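Local coordinates for twin-arginine translocation pathway signal (Rhodoferax ferrireducens, PDB 5IM2), which probably serves as the extracytoplasmic solute-binding protein of a TRAP transporter, and holds a copurified benzoate in its pocket, at residues A[51-56]-A[109-114]; A[99-104]-A[264-269]; A[181-186]-A[326-331]; A[249-254]-A[318-323]. One frame throughout, in Å; residues are numbered along the deposited sequence.

Contact 1 of 4, residues A[51-56]-A[109-114]; sequences LKFHTF and VDIIWT. With BEZ (benzoic acid), chain B.
Strands 51-55 and 111-114 run parallel, 15° apart in direction, with Phe53 paired to Ile111 and His54 to Ile112; Lys52 O takes the N-H of both Ile111 and Asp110, and Ile111 O takes that of His54 at 2.9 Å from His54 N. Before the pairing starts, the Asp110 carboxylate stands in for a backbone acceptor: OD2 receives Lys52 N at 2.8 Å through its anti lone pair, an almost straight bond, while OD1 goes to Ser271. On the face with Phe53, Ile111 and Trp113, the CG2 branch of Ile111 lies 3.6 Å from Phe53 CD2. The Thr55 hydroxyl, swung anti to the backbone N (chi1 -174°), donates to Trp113 O over 2.9 Å and also sits at the edge of the indole, 3.5 Å from CE3. Farther on, the Phe56 ring and the six-membered ring of Trp113 are near parallel (22°) yet slid apart, touching at Phe56 CZ and Trp113 CZ3, 3.9 Å. Benzoate meets the rim of the Phe56 ring, its C2 3.8 Å from CZ. Were Phe56 an alanine, Trp113 CZ3 and benzoate C2 would probably lose the ring that now lies against them, and a gap is likely to open there. Parallel strands delivering pocket residues from their C-terminal ends are characteristic of the alpha/beta domains of periplasmic solute-binding proteins.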
loop_
_atom_site.group_PDB
_atom_site.type_symbol
_atom_site.label_atom_id
_atom_site.label_comp_id
_atom_site.label_asym_id
_atom_site.label_seq_id
_atom_site.Cartn_x
_atom_site.Cartn_y
_atom_site.Cartn_z
ATOM N N LEU A 51 4.357 15.695 -18.347
ATOM C CA LEU A 51 3.634 14.486 -17.987
ATOM C C LEU A 51 2.611 14.807 -16.910
ATOM O O LEU A 51 2.918 15.508 -15.941
ATOM C CB LEU A 51 4.602 13.412 -17.480
ATOM C CG LEU A 51 5.704 13.002 -18.450
ATOM C CD1 LEU A 51 6.680 12.076 -17.757
ATOM C CD2 LEU A 51 5.158 12.356 -19.709
ATOM N N LYS A 52 1.401 14.266 -17.066
ATOM C CA LYS A 52 0.354 14.414 -16.067
ATOM C C LYS A 52 0.431 13.284 -15.050
ATOM O O LYS A 52 0.395 12.103 -15.419
ATOM C CB LYS A 52 -1.019 14.426 -16.725
ATOM C CG LYS A 52 -1.215 15.602 -17.637
ATOM C CD LYS A 52 -2.647 15.596 -18.197
ATOM C CE LYS A 52 -2.813 16.586 -19.332
ATOM N NZ LYS A 52 -3.319 15.890 -20.545
ATOM N N PHE A 53 0.508 13.659 -13.775
ATOM C CA PHE A 53 0.587 12.736 -12.636
ATOM C C PHE A 53 -0.685 12.885 -11.797
ATOM O O PHE A 53 -1.078 14.007 -11.472
ATOM C CB PHE A 53 1.832 13.068 -11.811
ATOM C CG PHE A 53 2.083 12.158 -10.634
ATOM C CD1 PHE A 53 1.368 12.291 -9.452
ATOM C CD2 PHE A 53 3.112 11.235 -10.678
ATOM C CE1 PHE A 53 1.629 11.488 -8.366
ATOM C CE2 PHE A 53 3.372 10.417 -9.588
ATOM C CZ PHE A 53 2.607 10.542 -8.429
ATOM N N HIS A 54 -1.359 11.768 -11.474
ATOM C CA HIS A 54 -2.612 11.800 -10.725
ATOM C C HIS A 54 -2.583 10.784 -9.593
ATOM O O HIS A 54 -2.158 9.645 -9.799
ATOM C CB HIS A 54 -3.826 11.476 -11.653
ATOM C CG HIS A 54 -5.160 11.932 -11.150
ATOM N ND1 HIS A 54 -6.332 11.384 -11.624
ATOM C CD2 HIS A 54 -5.529 12.915 -10.293
ATOM C CE1 HIS A 54 -7.364 11.969 -11.042
ATOM N NE2 HIS A 54 -6.903 12.899 -10.225
ATOM N N THR A 55 -3.104 11.169 -8.427
ATOM C CA THR A 55 -3.247 10.224 -7.323
ATOM C C THR A 55 -4.317 10.718 -6.364
ATOM O O THR A 55 -4.902 11.793 -6.541
ATOM C CB THR A 55 -1.897 10.030 -6.607
ATOM O OG1 THR A 55 -1.990 9.005 -5.611
ATOM C CG2 THR A 55 -1.431 11.313 -5.937
ATOM N N PHE A 56 -4.562 9.924 -5.323
ATOM C CA PHE A 56 -5.662 10.156 -4.394
ATOM C C PHE A 56 -5.197 10.759 -3.067
ATOM O O PHE A 56 -6.038 11.135 -2.228
ATOM C CB PHE A 56 -6.417 8.823 -4.152
ATOM C CG PHE A 56 -5.572 7.772 -3.464
ATOM C CD1 PHE A 56 -5.535 7.682 -2.084
ATOM C CD2 PHE A 56 -4.817 6.867 -4.190
ATOM C CE1 PHE A 56 -4.747 6.739 -1.452
ATOM C CE2 PHE A 56 -4.022 5.920 -3.551
ATOM C CZ PHE A 56 -4.008 5.851 -2.180
ATOM N N VAL A 109 -4.304 10.378 -18.110
ATOM C CA VAL A 109 -3.081 10.922 -17.542
ATOM C C VAL A 109 -1.896 10.053 -17.960
ATOM O O VAL A 109 -2.059 8.974 -18.527
ATOM C CB VAL A 109 -3.166 10.999 -16.006
ATOM C CG1 VAL A 109 -4.315 11.930 -15.589
ATOM C CG2 VAL A 109 -3.338 9.624 -15.425
ATOM N N ASP A 110 -0.683 10.504 -17.615
ATOM C CA ASP A 110 0.520 9.737 -17.945
ATOM C C ASP A 110 1.017 8.833 -16.819
ATOM O O ASP A 110 1.498 7.728 -17.099
ATOM C CB ASP A 110 1.648 10.679 -18.370
ATOM C CG ASP A 110 1.276 11.506 -19.562
ATOM O OD1 ASP A 110 1.199 10.909 -20.665
ATOM O OD2 ASP A 110 1.047 12.729 -19.404
ATOM N N ILE A 111 0.948 9.261 -15.555
ATOM C CA ILE A 111 1.485 8.487 -14.439
ATOM C C ILE A 111 0.506 8.536 -13.279
ATOM O O ILE A 111 -0.024 9.602 -12.944
ATOM C CB ILE A 111 2.871 9.008 -13.979
ATOM C CG1 ILE A 111 3.879 8.895 -15.115
ATOM C CG2 ILE A 111 3.331 8.263 -12.741
ATOM C CD1 ILE A 111 5.152 9.687 -14.829
ATOM N N ILE A 112 0.262 7.376 -12.665
ATOM C CA ILE A 112 -0.566 7.275 -11.470
ATOM C C ILE A 112 0.181 6.497 -10.389
ATOM O O ILE A 112 1.100 5.717 -10.665
ATOM C CB ILE A 112 -1.956 6.641 -11.772
ATOM C CG1 ILE A 112 -1.847 5.225 -12.311
ATOM C CG2 ILE A 112 -2.662 7.502 -12.781
ATOM C CD1 ILE A 112 -1.905 4.152 -11.277
ATOM N N TRP A 113 -0.226 6.733 -9.129
ATOM C CA TRP A 113 0.193 5.943 -7.977
ATOM C C TRP A 113 -1.079 5.515 -7.264
ATOM O O TRP A 113 -1.894 6.375 -6.879
ATOM C CB TRP A 113 1.102 6.754 -7.041
ATOM C CG TRP A 113 1.682 6.056 -5.849
ATOM C CD1 TRP A 113 2.857 5.357 -5.800
ATOM C CD2 TRP A 113 1.165 6.068 -4.519
ATOM N NE1 TRP A 113 3.086 4.908 -4.512
ATOM C CE2 TRP A 113 2.082 5.358 -3.707
ATOM C CE3 TRP A 113 0.021 6.614 -3.926
ATOM C CZ2 TRP A 113 1.882 5.159 -2.346
ATOM C CZ3 TRP A 113 -0.176 6.414 -2.582
ATOM C CH2 TRP A 113 0.755 5.712 -1.802
ATOM N N THR A 114 -1.284 4.211 -7.159
ATOM C CA THR A 114 -2.530 3.674 -6.615
ATOM C C THR A 114 -2.272 2.361 -5.885
ATOM O O THR A 114 -1.184 1.786 -5.956
ATOM C CB THR A 114 -3.580 3.476 -7.726
ATOM O OG1 THR A 114 -4.888 3.346 -7.144
ATOM C CG2 THR A 114 -3.260 2.219 -8.579
HETATM C C BEZ B . -4.823 2.756 2.538
HETATM O O1 BEZ B . -4.928 1.971 3.523
HETATM O O2 BEZ B . -5.760 2.829 1.708
HETATM C C1 BEZ B . -3.603 3.615 2.388
HETATM C C2 BEZ B . -3.487 4.466 1.293
HETATM C C3 BEZ B . -2.357 5.279 1.192
HETATM C C4 BEZ B . -1.368 5.211 2.158
HETATM C C5 BEZ B . -1.477 4.346 3.230
HETATM C C6 BEZ B . -2.612 3.537 3.346
#

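Contact 2 of 4, residues A[99-104]-A[264-269]; sequences QLYDQA and VLAMNK
Ala104, Tyr101 and Ala266 account for most of the buried surface where helix 100-106 packs on strand 262-267, a helix-on-sheet layer of an alpha/beta domain. The axes of helix 100-104 and strand 264-267 come within 8.4 Å of each other and run 24° apart in direction, so the helix lies roughly along the strand. The methyl of Ala104 points at the strand and rests 4.0 Å from Ala266 O. Tyr101 has CG anti to its own N (chi1 -172°), which carries the ring over to the strand: CE1 comes 4.1 Å from Ala266 CB, and Val264 CG1 approaches at the ring edge, 4.4 Å from CD1. The phenol oxygen is hydrogen-bonded to Asp159 and Thr160. At the strand's end Asn268 is the N-cap of the next helix, OD1 accepting from Ser271 N while ND2 donates to Ala104 O. A leucine at Asn268 would probably leave both Ala104 O and that helix N-H without their side-chain partner. The ND2 bond to Ala104 O is 2.9 Å long, nearly in the amide plane, with a C=O...N angle of 165°.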
loop_
_atom_site.group_PDB
_atom_site.type_symbol
_atom_site.label_atom_id
_atom_site.label_comp_id
_atom_site.label_asym_id
_atom_site.label_seq_id
_atom_site.Cartn_x
_atom_site.Cartn_y
_atom_site.Cartn_z
ATOM N N GLN A 99 -10.249 3.995 -10.095
ATOM C CA GLN A 99 -10.128 4.298 -11.521
ATOM C C GLN A 99 -8.744 4.800 -11.939
ATOM O O GLN A 99 -8.503 4.939 -13.145
ATOM C CB GLN A 99 -11.211 5.313 -11.914
ATOM C CG GLN A 99 -12.658 4.711 -11.833
ATOM C CD GLN A 99 -13.764 5.764 -11.581
ATOM O OE1 GLN A 99 -13.565 6.964 -11.785
ATOM N NE2 GLN A 99 -14.939 5.302 -11.139
ATOM N N LEU A 100 -7.825 5.040 -10.994
ATOM C CA LEU A 100 -6.518 5.617 -11.340
ATOM C C LEU A 100 -5.779 4.767 -12.355
ATOM O O LEU A 100 -5.295 5.278 -13.378
ATOM C CB LEU A 100 -5.669 5.808 -10.083
ATOM C CG LEU A 100 -6.018 7.060 -9.273
ATOM C CD1 LEU A 100 -5.413 6.961 -7.888
ATOM C CD2 LEU A 100 -5.617 8.382 -9.946
ATOM N N TYR A 101 -5.695 3.458 -12.107
ATOM C CA TYR A 101 -4.919 2.600 -13.001
ATOM C C TYR A 101 -5.407 2.721 -14.444
ATOM O O TYR A 101 -4.610 2.953 -15.356
ATOM C CB TYR A 101 -4.955 1.149 -12.510
ATOM C CG TYR A 101 -4.018 0.255 -13.265
ATOM C CD1 TYR A 101 -2.683 0.134 -12.883
ATOM C CD2 TYR A 101 -4.450 -0.433 -14.396
ATOM C CE1 TYR A 101 -1.819 -0.663 -13.598
ATOM C CE2 TYR A 101 -3.596 -1.238 -15.114
ATOM C CZ TYR A 101 -2.277 -1.347 -14.705
ATOM O OH TYR A 101 -1.431 -2.156 -15.447
ATOM N N ASP A 102 -6.723 2.631 -14.664
ATOM C CA ASP A 102 -7.275 2.737 -16.011
ATOM C C ASP A 102 -7.079 4.118 -16.621
ATOM O O ASP A 102 -7.018 4.238 -17.853
ATOM C CB ASP A 102 -8.753 2.351 -15.999
ATOM C CG ASP A 102 -8.939 0.855 -15.924
ATOM O OD1 ASP A 102 -8.135 0.156 -16.578
ATOM O OD2 ASP A 102 -9.828 0.384 -15.181
ATOM N N GLN A 103 -6.990 5.171 -15.801
ATOM C CA GLN A 103 -6.709 6.491 -16.358
ATOM C C GLN A 103 -5.320 6.544 -16.981
ATOM O O GLN A 103 -5.127 7.185 -18.025
ATOM C CB GLN A 103 -6.831 7.579 -15.297
ATOM C CG GLN A 103 -8.251 7.883 -14.859
ATOM C CD GLN A 103 -8.322 8.825 -13.666
ATOM O OE1 GLN A 103 -7.296 9.241 -13.104
ATOM N NE2 GLN A 103 -9.550 9.143 -13.249
ATOM N N ALA A 104 -4.333 5.908 -16.344
ATOM C CA ALA A 104 -3.003 5.833 -16.942
ATOM C C ALA A 104 -3.033 4.933 -18.159
ATOM O O ALA A 104 -2.552 5.302 -19.234
ATOM C CB ALA A 104 -1.959 5.321 -15.937
ATOM N N VAL A 264 1.324 0.559 -6.752
ATOM C CA VAL A 264 1.967 0.582 -8.059
ATOM C C VAL A 264 2.093 2.022 -8.543
ATOM O O VAL A 264 1.157 2.825 -8.420
ATOM C CB VAL A 264 1.208 -0.283 -9.084
ATOM C CG1 VAL A 264 -0.168 0.265 -9.326
ATOM C CG2 VAL A 264 2.018 -0.377 -10.371
ATOM N N LEU A 265 3.282 2.347 -9.094
ATOM C CA LEU A 265 3.540 3.589 -9.799
ATOM C C LEU A 265 3.583 3.180 -11.260
ATOM O O LEU A 265 4.532 2.505 -11.684
ATOM C CB LEU A 265 4.857 4.235 -9.359
ATOM C CG LEU A 265 5.269 5.547 -10.008
ATOM C CD1 LEU A 265 4.299 6.651 -9.595
ATOM C CD2 LEU A 265 6.696 5.861 -9.592
ATOM N N ALA A 266 2.539 3.524 -11.999
ATOM C CA ALA A 266 2.347 3.051 -13.361
ATOM C C ALA A 266 2.260 4.197 -14.373
ATOM O O ALA A 266 1.622 5.230 -14.114
ATOM C CB ALA A 266 1.064 2.195 -13.426
ATOM N N MET A 267 2.842 3.979 -15.558
ATOM C CA MET A 267 2.874 4.960 -16.641
ATOM C C MET A 267 2.157 4.436 -17.874
ATOM O O MET A 267 2.213 3.241 -18.181
ATOM C CB MET A 267 4.340 5.320 -16.991
ATOM C CG MET A 267 4.452 6.491 -17.906
ATOM S SD MET A 267 6.159 7.036 -18.113
ATOM C CE MET A 267 5.853 8.387 -19.240
ATOM N N ASN A 268 1.469 5.335 -18.580
ATOM C CA ASN A 268 0.918 5.018 -19.889
ATOM C C ASN A 268 2.006 4.509 -20.836
ATOM O O ASN A 268 3.032 5.162 -21.027
ATOM C CB ASN A 268 0.256 6.274 -20.469
ATOM C CG ASN A 268 -0.300 6.057 -21.835
ATOM O OD1 ASN A 268 0.296 6.466 -22.838
ATOM N ND2 ASN A 268 -1.470 5.423 -21.906
ATOM N N LYS A 269 1.759 3.363 -21.476
ATOM C CA LYS A 269 2.765 2.750 -22.346
ATOM C C LYS A 269 3.051 3.606 -23.580
ATOM O O LYS A 269 4.212 3.772 -23.972
ATOM C CB LYS A 269 2.309 1.347 -22.757
ATOM C CG LYS A 269 3.453 0.367 -23.045
ATOM C CD LYS A 269 3.102 -1.070 -22.623
ATOM C CE LYS A 269 1.718 -1.467 -23.108
ATOM N NZ LYS A 269 1.554 -2.944 -23.261
#

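Contact 3 of 4, residues A[181-186]-A[326-331]; sequences KTAADL and QEFKRK
The Phe328 ring carries the methyl of Ala183 over one face, CB standing 4.2 Å above the ring plane and displaced toward the rim, while Leu186 CD1 comes to the ring edge, 4.1 Å from CE2. The outer end of the ring also meets backbone: CZ is 3.7 Å from Ala183 N. With chi1 at -78°, CG is turned anti to the carbonyl carbon, and the ring reaches from helix 326-331 to the short 3-10 turn 183-186. One helical turn on, Lys331 extends its chain past the same methyl, CD and NZ passing 3.8 and 3.6 Å from Ala183 CB, so the methyl lies between the Phe328 ring and the end of the lysine chain. Asp185 ties the turn back to the residues before it, its OD2 accepting from Lys181 N at 2.9 Å on its anti side and from Thr182 N at 3.2 Å from above the carboxylate plane. Within the helix, Arg330 NH2 and Glu327 OE2 form a salt bridge (2.9 Å), with OE2 near the guanidinium plane of Arg330. The contact joins the connection between strands 171-175 and 190-193 to helix 322-332; Leu205 of helix 196-205 and Phe173 of strand 171-175 touch both Leu186 and Phe328, and Phe251 meets the Phe328 ring edge-to-face.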
loop_
_atom_site.group_PDB
_atom_site.type_symbol
_atom_site.label_atom_id
_atom_site.label_comp_id
_atom_site.label_asym_id
_atom_site.label_seq_id
_atom_site.Cartn_x
_atom_site.Cartn_y
_atom_site.Cartn_z
ATOM N N LYS A 181 -7.028 -5.285 22.429
ATOM C CA LYS A 181 -5.911 -5.993 23.043
ATOM C C LYS A 181 -5.764 -7.413 22.521
ATOM O O LYS A 181 -4.639 -7.900 22.358
ATOM C CB LYS A 181 -6.063 -6.028 24.559
ATOM C CG LYS A 181 -5.582 -4.778 25.255
ATOM C CD LYS A 181 -5.668 -4.983 26.752
ATOM C CE LYS A 181 -4.742 -4.072 27.513
ATOM N NZ LYS A 181 -4.579 -4.575 28.899
ATOM N N THR A 182 -6.885 -8.087 22.260
ATOM C CA THR A 182 -6.907 -9.424 21.682
ATOM C C THR A 182 -7.862 -9.455 20.494
ATOM O O THR A 182 -8.685 -8.555 20.303
ATOM C CB THR A 182 -7.358 -10.467 22.713
ATOM O OG1 THR A 182 -8.721 -10.206 23.067
ATOM C CG2 THR A 182 -6.520 -10.393 23.972
ATOM N N ALA A 183 -7.792 -10.545 19.722
ATOM C CA ALA A 183 -8.666 -10.678 18.559
ATOM C C ALA A 183 -10.144 -10.649 18.930
ATOM O O ALA A 183 -10.960 -10.147 18.152
ATOM C CB ALA A 183 -8.347 -11.966 17.796
ATOM N N ALA A 184 -10.523 -11.180 20.098
ATOM C CA ALA A 184 -11.922 -11.118 20.512
ATOM C C ALA A 184 -12.447 -9.694 20.608
ATOM O O ALA A 184 -13.660 -9.482 20.519
ATOM C CB ALA A 184 -12.115 -11.796 21.865
ATOM N N ASP A 185 -11.571 -8.712 20.796
ATOM C CA ASP A 185 -12.025 -7.333 20.900
ATOM C C ASP A 185 -12.524 -6.795 19.564
ATOM O O ASP A 185 -13.188 -5.755 19.527
ATOM C CB ASP A 185 -10.886 -6.464 21.462
ATOM C CG ASP A 185 -10.611 -6.744 22.956
ATOM O OD1 ASP A 185 -11.569 -7.047 23.692
ATOM O OD2 ASP A 185 -9.439 -6.643 23.408
ATOM N N LEU A 186 -12.280 -7.507 18.484
ATOM C CA LEU A 186 -12.734 -7.077 17.161
ATOM C C LEU A 186 -14.107 -7.600 16.802
ATOM O O LEU A 186 -14.637 -7.210 15.761
ATOM C CB LEU A 186 -11.771 -7.541 16.094
ATOM C CG LEU A 186 -10.434 -6.769 16.110
ATOM C CD1 LEU A 186 -9.404 -7.581 15.451
ATOM C CD2 LEU A 186 -10.527 -5.454 15.388
ATOM N N GLN A 326 0.606 -14.228 18.166
ATOM C CA GLN A 326 0.466 -15.610 17.711
ATOM C C GLN A 326 -0.996 -16.022 17.608
ATOM O O GLN A 326 -1.350 -16.826 16.739
ATOM C CB GLN A 326 1.222 -16.561 18.640
ATOM C CG GLN A 326 2.714 -16.605 18.375
ATOM C CD GLN A 326 3.040 -17.176 17.003
ATOM O OE1 GLN A 326 3.777 -16.571 16.223
ATOM N NE2 GLN A 326 2.487 -18.348 16.703
ATOM N N GLU A 327 -1.866 -15.447 18.443
ATOM C CA GLU A 327 -3.295 -15.738 18.332
ATOM C C GLU A 327 -3.899 -15.098 17.091
ATOM O O GLU A 327 -4.786 -15.685 16.452
ATOM C CB GLU A 327 -4.011 -15.278 19.601
ATOM C CG GLU A 327 -3.612 -16.076 20.836
ATOM C CD GLU A 327 -3.817 -17.592 20.673
ATOM O OE1 GLU A 327 -4.965 -18.030 20.424
ATOM O OE2 GLU A 327 -2.822 -18.346 20.790
ATOM N N PHE A 328 -3.441 -13.897 16.727
ATOM C CA PHE A 328 -3.837 -13.322 15.442
ATOM C C PHE A 328 -3.406 -14.216 14.278
ATOM O O PHE A 328 -4.197 -14.472 13.358
ATOM C CB PHE A 328 -3.269 -11.909 15.294
ATOM C CG PHE A 328 -4.025 -10.848 16.070
ATOM C CD1 PHE A 328 -3.732 -10.586 17.401
ATOM C CD2 PHE A 328 -5.022 -10.103 15.456
ATOM C CE1 PHE A 328 -4.423 -9.602 18.107
ATOM C CE2 PHE A 328 -5.697 -9.120 16.142
ATOM C CZ PHE A 328 -5.411 -8.875 17.475
ATOM N N LYS A 329 -2.160 -14.705 14.294
ATOM C CA LYS A 329 -1.694 -15.521 13.165
ATOM C C LYS A 329 -2.478 -16.824 13.089
ATOM O O LYS A 329 -2.773 -17.332 11.994
ATOM C CB LYS A 329 -0.196 -15.837 13.274
ATOM C CG LYS A 329 0.642 -14.759 13.909
ATOM C CD LYS A 329 2.143 -15.015 13.796
ATOM C CE LYS A 329 2.916 -13.861 14.431
ATOM N NZ LYS A 329 4.389 -14.004 14.315
ATOM N N ARG A 330 -2.816 -17.377 14.251
ATOM C CA ARG A 330 -3.603 -18.600 14.308
ATOM C C ARG A 330 -4.972 -18.395 13.667
ATOM O O ARG A 330 -5.427 -19.215 12.856
ATOM C CB ARG A 330 -3.743 -19.030 15.766
ATOM C CG ARG A 330 -4.337 -20.395 15.947
ATOM C CD ARG A 330 -4.854 -20.582 17.354
ATOM N NE ARG A 330 -3.825 -20.327 18.357
ATOM C CZ ARG A 330 -2.933 -21.222 18.765
ATOM N NH1 ARG A 330 -2.924 -22.452 18.254
ATOM N NH2 ARG A 330 -2.050 -20.883 19.696
ATOM N N LYS A 331 -5.633 -17.285 14.010
ATOM C CA LYS A 331 -6.976 -17.013 13.514
ATOM C C LYS A 331 -6.966 -16.677 12.036
ATOM O O LYS A 331 -7.955 -16.924 11.336
ATOM C CB LYS A 331 -7.607 -15.862 14.297
ATOM C CG LYS A 331 -8.153 -16.244 15.663
ATOM C CD LYS A 331 -9.237 -15.271 16.135
ATOM C CE LYS A 331 -9.891 -15.766 17.422
ATOM N NZ LYS A 331 -10.613 -14.691 18.162
#

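Contact 4 of 4, residues A[249-254]-A[318-323]; sequences SEFDPA and YAIPAL
Strands 247-251 and 316-320 form a parallel pair at one margin of the six-stranded mixed sheet, with 316-320 outermost, and here the pair runs out into a 3-10 turn and a helix. Three rungs, Ser249 with Tyr318, Glu250 with Ala319 and Phe251 with Ile320, are held by backbone bonds from Glu250 N to Tyr318 O (2.9 Å) and from Ile320 N to Glu250 O (2.8 Å), the latter practically straight at 178°. Asp252 N to Ile320 O adds a third. On the face with Phe251, the Ile320 side chain lies alongside the phenylalanine, pointing the same way; its CG1 lies anti to the carbonyl carbon (chi1 -69°) and carries CD1 over the ring in a CH-pi contact, 4.0 Å from the centroid and 21° off the normal. Ile320 buries more surface here than any other residue of the pair. Glu250 turns to the other face, its chain brushing Ala319, and OE1 is taken by Arg307 and Trp233; Ser249 OG is bonded to Ile180 O. Past the strands, Ala254 CB meets Ala322 CB at 4.0 Å. Asp252 makes an Asx turn, OD2 accepting Ala254 N at 3.1 Å, and one water donates to Asp252 O (2.9 Å) and to Ile320 O (2.8 Å).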
loop_
_atom_site.group_PDB
_atom_site.type_symbol
_atom_site.label_atom_id
_atom_site.label_comp_id
_atom_site.label_asym_id
_atom_site.label_seq_id
_atom_site.Cartn_x
_atom_site.Cartn_y
_atom_site.Cartn_z
ATOM N N SER A 249 -3.966 0.298 18.175
ATOM C CA SER A 249 -3.248 -0.919 18.523
ATOM C C SER A 249 -2.289 -1.258 17.388
ATOM O O SER A 249 -2.721 -1.590 16.282
ATOM C CB SER A 249 -4.224 -2.060 18.796
ATOM O OG SER A 249 -4.754 -1.870 20.090
ATOM N N GLU A 250 -0.993 -1.157 17.670
ATOM C CA GLU A 250 0.055 -1.609 16.778
ATOM C C GLU A 250 0.547 -2.980 17.240
ATOM O O GLU A 250 0.168 -3.480 18.296
ATOM C CB GLU A 250 1.197 -0.578 16.741
ATOM C CG GLU A 250 1.856 -0.392 18.096
ATOM C CD GLU A 250 2.725 0.870 18.231
ATOM O OE1 GLU A 250 2.755 1.728 17.314
ATOM O OE2 GLU A 250 3.383 0.998 19.291
ATOM N N PHE A 251 1.367 -3.611 16.406
ATOM C CA PHE A 251 1.968 -4.900 16.720
ATOM C C PHE A 251 3.440 -4.706 17.048
ATOM O O PHE A 251 4.167 -4.076 16.275
ATOM C CB PHE A 251 1.816 -5.860 15.537
ATOM C CG PHE A 251 0.445 -6.435 15.435
ATOM C CD1 PHE A 251 -0.581 -5.698 14.898
ATOM C CD2 PHE A 251 0.170 -7.685 15.955
ATOM C CE1 PHE A 251 -1.870 -6.223 14.840
ATOM C CE2 PHE A 251 -1.110 -8.213 15.885
ATOM C CZ PHE A 251 -2.116 -7.487 15.354
ATOM N N ASP A 252 3.870 -5.222 18.191
ATOM C CA ASP A 252 5.294 -5.179 18.499
ATOM C C ASP A 252 6.064 -5.836 17.353
ATOM O O ASP A 252 5.670 -6.915 16.883
ATOM C CB ASP A 252 5.601 -5.886 19.817
ATOM C CG ASP A 252 7.024 -5.630 20.296
ATOM O OD1 ASP A 252 7.237 -4.617 20.991
ATOM O OD2 ASP A 252 7.928 -6.427 19.966
ATOM N N PRO A 253 7.160 -5.234 16.878
ATOM C CA PRO A 253 7.895 -5.827 15.748
ATOM C C PRO A 253 8.287 -7.280 15.950
ATOM O O PRO A 253 8.375 -8.029 14.968
ATOM C CB PRO A 253 9.140 -4.937 15.644
ATOM C CG PRO A 253 8.815 -3.712 16.373
ATOM C CD PRO A 253 7.865 -4.084 17.456
ATOM N N ALA A 254 8.562 -7.691 17.189
ATOM C CA ALA A 254 8.911 -9.082 17.475
ATOM C C ALA A 254 7.867 -10.060 16.964
ATOM O O ALA A 254 8.189 -11.226 16.707
ATOM C CB ALA A 254 9.100 -9.286 18.985
ATOM N N TYR A 318 -1.546 1.155 22.159
ATOM C CA TYR A 318 -1.199 -0.123 22.753
ATOM C C TYR A 318 -0.401 -0.929 21.739
ATOM O O TYR A 318 -0.694 -0.893 20.540
ATOM C CB TYR A 318 -2.460 -0.873 23.165
ATOM C CG TYR A 318 -2.235 -2.263 23.715
ATOM C CD1 TYR A 318 -1.744 -2.449 24.997
ATOM C CD2 TYR A 318 -2.524 -3.393 22.954
ATOM C CE1 TYR A 318 -1.544 -3.716 25.506
ATOM C CE2 TYR A 318 -2.326 -4.670 23.455
ATOM C CZ TYR A 318 -1.832 -4.828 24.730
ATOM O OH TYR A 318 -1.639 -6.090 25.254
ATOM N N ALA A 319 0.612 -1.644 22.221
ATOM C CA ALA A 319 1.401 -2.532 21.383
ATOM C C ALA A 319 1.060 -3.970 21.742
ATOM O O ALA A 319 1.280 -4.405 22.878
ATOM C CB ALA A 319 2.897 -2.291 21.547
ATOM N N ILE A 320 0.551 -4.705 20.762
ATOM C CA ILE A 320 0.180 -6.101 20.947
ATOM C C ILE A 320 1.466 -6.928 21.007
ATOM O O ILE A 320 2.247 -6.929 20.041
ATOM C CB ILE A 320 -0.757 -6.568 19.818
ATOM C CG1 ILE A 320 -2.112 -5.879 19.954
ATOM C CG2 ILE A 320 -0.956 -8.086 19.837
ATOM C CD1 ILE A 320 -2.960 -5.964 18.674
ATOM N N PRO A 321 1.725 -7.627 22.111
ATOM C CA PRO A 321 2.976 -8.384 22.247
ATOM C C PRO A 321 3.023 -9.596 21.326
ATOM O O PRO A 321 2.013 -10.064 20.798
ATOM C CB PRO A 321 2.983 -8.806 23.721
ATOM C CG PRO A 321 1.558 -8.773 24.138
ATOM C CD PRO A 321 0.886 -7.715 23.317
ATOM N N ALA A 322 4.247 -10.095 21.133
ATOM C CA ALA A 322 4.475 -11.182 20.179
ATOM C C ALA A 322 3.649 -12.416 20.511
ATOM O O ALA A 322 3.218 -13.139 19.598
ATOM C CB ALA A 322 5.964 -11.553 20.167
ATOM N N LEU A 323 3.450 -12.684 21.809
ATOM C CA LEU A 323 2.700 -13.856 22.261
ATOM C C LEU A 323 1.238 -13.780 21.841
ATOM O O LEU A 323 0.671 -14.772 21.370
ATOM C CB LEU A 323 2.795 -13.987 23.782
ATOM C CG LEU A 323 2.172 -15.251 24.374
ATOM C CD1 LEU A 323 2.985 -16.498 23.996
ATOM C CD2 LEU A 323 2.048 -15.101 25.886
HETATM O O HOH W 1 3.451 -8.411 17.992
#

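In the fold
The four contacts fall into two groups on opposite sides of the chain's centre. Contacts 1 and 2 share the five-stranded sheet, their centres about 7 Å apart: His54 ND1 reaches Gln103 OE1 at 2.8 Å, and strands 111-114 and 262-267 are neighbours. Contacts 3 and 4, centres about 11 Å apart, share helix 322-332 at the margin of the six-stranded sheet, where Phe328 CD1 touches Phe251 CE2 at 3.8 Å. Between contacts 1 and 4 the nearest atoms are about 20 Å apart. Benzoate touches contact 1 through Phe56 and is also bonded to Tyr118 and Arg192, the latter on strand 190-193 of the six-stranded sheet, consistent with a pocket between two lobes.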